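Local coordinates for protein SCO1, mitochondrial (Saccharomyces cerevisiae, PDB 2B7K) that acts in assembly of cytochrome c oxidase, being needed for accumulation of its subunits 1 and 2, and is thought to act in mitochondrial copper transport or copper insertion into its active site, at residues S44-G49 / L82-D87. Sequence-based numbering, arbitrary orientation.
Sequences SIIYFG and LFITCD
Ile46, Tyr47, Phe48 and Gly49 pair in parallel with Leu82, Phe83, Ile84 and Thr85 on the two strands of a beta-alpha-beta unit, joined through helix 56-75, near the middle of the sheet of the thioredoxin-like fold. Five backbone hydrogen bonds alternate between the strands, from Leu82 N to Ile45 O (2.9 Å) as far as Cys86 N to Gly49 O (2.9 Å), the last reaching just beyond the strand. On the face carrying Tyr47 and Phe83, both CG atoms stand anti to the backbone N (chi1 177° each). The rings thus run side by side, rim to rim, with planes 20° apart, and Tyr47 CD2 lies 3.6 Å from Phe83 CD2. Phe83 CZ also packs against Gly49 C at 3.7 Å; an alanine in place of Phe83 would probably open a gap beside Gly49 and Tyr47 CD2. Tyr47 OH is hydrogen-bonded to Ser145 O, while its side chain touches Cys57, a copper ligand by similarity. On the other face, Ile46 CG2 meets Ile84 CD1 at 3.6 Å. Cys86 SG, in one of two modelled conformers, sits at the Phe48 ring edge, and Ile84 CB lies over that ring in a CH-pi contact, 4.2 Å from the centroid.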
loop_
_atom_site.group_PDB
_atom_site.type_symbol
_atom_site.label_atom_id
_atom_site.label_comp_id
_atom_site.label_asym_id
_atom_site.label_seq_id
_atom_site.Cartn_x
_atom_site.Cartn_y
_atom_site.Cartn_z
ATOM N N SER A 44 -2.083 -6.707 -4.255
ATOM C CA SER A 44 -2.221 -5.526 -3.427
ATOM C C SER A 44 -0.935 -4.728 -3.468
ATOM O O SER A 44 0.141 -5.283 -3.651
ATOM C CB SER A 44 -2.523 -5.937 -1.980
ATOM O OG SER A 44 -3.690 -6.746 -1.907
ATOM N N ILE A 45 -1.054 -3.416 -3.316
ATOM C CA ILE A 45 0.122 -2.568 -3.289
ATOM C C ILE A 45 -0.025 -1.727 -2.022
ATOM O O ILE A 45 -1.004 -1.004 -1.840
ATOM C CB ILE A 45 0.236 -1.709 -4.576
ATOM C CG1 ILE A 45 1.556 -0.936 -4.543
ATOM C CG2 ILE A 45 -0.982 -0.792 -4.727
ATOM C CD1 ILE A 45 2.021 -0.433 -5.910
ATOM N N ILE A 46 0.947 -1.868 -1.133
ATOM C CA ILE A 46 0.928 -1.193 0.155
ATOM C C ILE A 46 1.942 -0.074 0.297
ATOM O O ILE A 46 3.097 -0.208 -0.106
ATOM C CB ILE A 46 1.180 -2.214 1.279
ATOM C CG1 ILE A 46 0.151 -3.341 1.180
ATOM C CG2 ILE A 46 1.118 -1.530 2.639
ATOM C CD1 ILE A 46 0.447 -4.517 2.093
ATOM N N TYR A 47 1.498 1.033 0.877
ATOM C CA TYR A 47 2.384 2.167 1.105
ATOM C C TYR A 47 2.224 2.609 2.548
ATOM O O TYR A 47 1.105 2.825 3.010
ATOM C CB TYR A 47 2.038 3.336 0.176
ATOM C CG TYR A 47 2.895 4.562 0.430
ATOM C CD1 TYR A 47 4.261 4.550 0.150
ATOM C CD2 TYR A 47 2.349 5.712 0.998
ATOM C CE1 TYR A 47 5.068 5.657 0.435
ATOM C CE2 TYR A 47 3.143 6.823 1.291
ATOM C CZ TYR A 47 4.502 6.787 1.010
ATOM O OH TYR A 47 5.293 7.876 1.328
ATOM N N PHE A 48 3.345 2.729 3.251
ATOM C CA PHE A 48 3.353 3.169 4.643
ATOM C C PHE A 48 3.725 4.655 4.674
ATOM O O PHE A 48 4.684 5.069 4.030
ATOM C CB PHE A 48 4.399 2.383 5.451
ATOM C CG PHE A 48 3.986 0.983 5.793
ATOM C CD1 PHE A 48 3.424 0.693 7.034
ATOM C CD2 PHE A 48 4.166 -0.050 4.881
ATOM C CE1 PHE A 48 3.044 -0.611 7.367
ATOM C CE2 PHE A 48 3.790 -1.361 5.199
ATOM C CZ PHE A 48 3.227 -1.640 6.448
ATOM N N GLY A 49 2.955 5.453 5.404
ATOM C CA GLY A 49 3.243 6.877 5.519
ATOM C C GLY A 49 2.347 7.471 6.590
ATOM O O GLY A 49 1.841 6.737 7.437
ATOM N N LEU A 82 -3.411 0.077 -0.701
ATOM C CA LEU A 82 -3.593 0.289 0.729
ATOM C C LEU A 82 -2.602 1.301 1.276
ATOM O O LEU A 82 -1.406 1.217 0.996
ATOM C CB LEU A 82 -3.406 -1.039 1.477
ATOM C CG LEU A 82 -4.305 -2.187 1.009
ATOM C CD1 LEU A 82 -3.842 -3.504 1.628
ATOM C CD2 LEU A 82 -5.744 -1.879 1.398
ATOM N N PHE A 83 -3.112 2.265 2.040
ATOM C CA PHE A 83 -2.277 3.275 2.680
ATOM C C PHE A 83 -2.312 2.969 4.172
ATOM O O PHE A 83 -3.348 3.111 4.814
ATOM C CB PHE A 83 -2.829 4.680 2.442
ATOM C CG PHE A 83 -2.043 5.767 3.138
ATOM C CD1 PHE A 83 -2.652 6.582 4.087
ATOM C CD2 PHE A 83 -0.701 5.976 2.839
ATOM C CE1 PHE A 83 -1.926 7.600 4.733
ATOM C CE2 PHE A 83 0.033 6.986 3.474
ATOM C CZ PHE A 83 -0.578 7.798 4.421
ATOM N N ILE A 84 -1.188 2.531 4.720
ATOM C CA ILE A 84 -1.139 2.209 6.141
ATOM C C ILE A 84 -0.400 3.308 6.884
ATOM O O ILE A 84 0.748 3.622 6.564
ATOM C CB ILE A 84 -0.424 0.864 6.392
ATOM C CG1 ILE A 84 -1.130 -0.254 5.615
ATOM C CG2 ILE A 84 -0.446 0.538 7.884
ATOM C CD1 ILE A 84 -0.550 -1.638 5.863
ATOM N N THR A 85 -1.052 3.891 7.882
ATOM C CA THR A 85 -0.417 4.958 8.639
ATOM C C THR A 85 0.572 4.412 9.659
ATOM O O THR A 85 0.406 3.302 10.174
ATOM C CB THR A 85 -1.450 5.829 9.392
ATOM O OG1 THR A 85 -0.775 6.926 10.033
ATOM C CG2 THR A 85 -2.178 5.002 10.455
ATOM N N CYS A 86 1.629 5.219 9.855
ATOM C CA CYS A 86 2.636 4.927 10.868
ATOM C C CYS A 86 2.499 5.865 12.062
ATOM O O CYS A 86 3.333 5.904 12.925
ATOM C CB CYS A 86 4.041 5.051 10.270
ATOM S SG CYS A 86 4.414 3.840 8.982
ATOM N N ASP A 87 1.418 6.616 12.047
ATOM C CA ASP A 87 1.161 7.601 13.100
ATOM C C ASP A 87 -0.260 7.401 13.645
ATOM O O ASP A 87 -1.152 8.216 13.419
ATOM C CB ASP A 87 1.336 9.021 12.551
ATOM C CG ASP A 87 1.093 10.098 13.607
ATOM O OD1 ASP A 87 1.092 9.764 14.810
ATOM O OD2 ASP A 87 0.911 11.277 13.234
#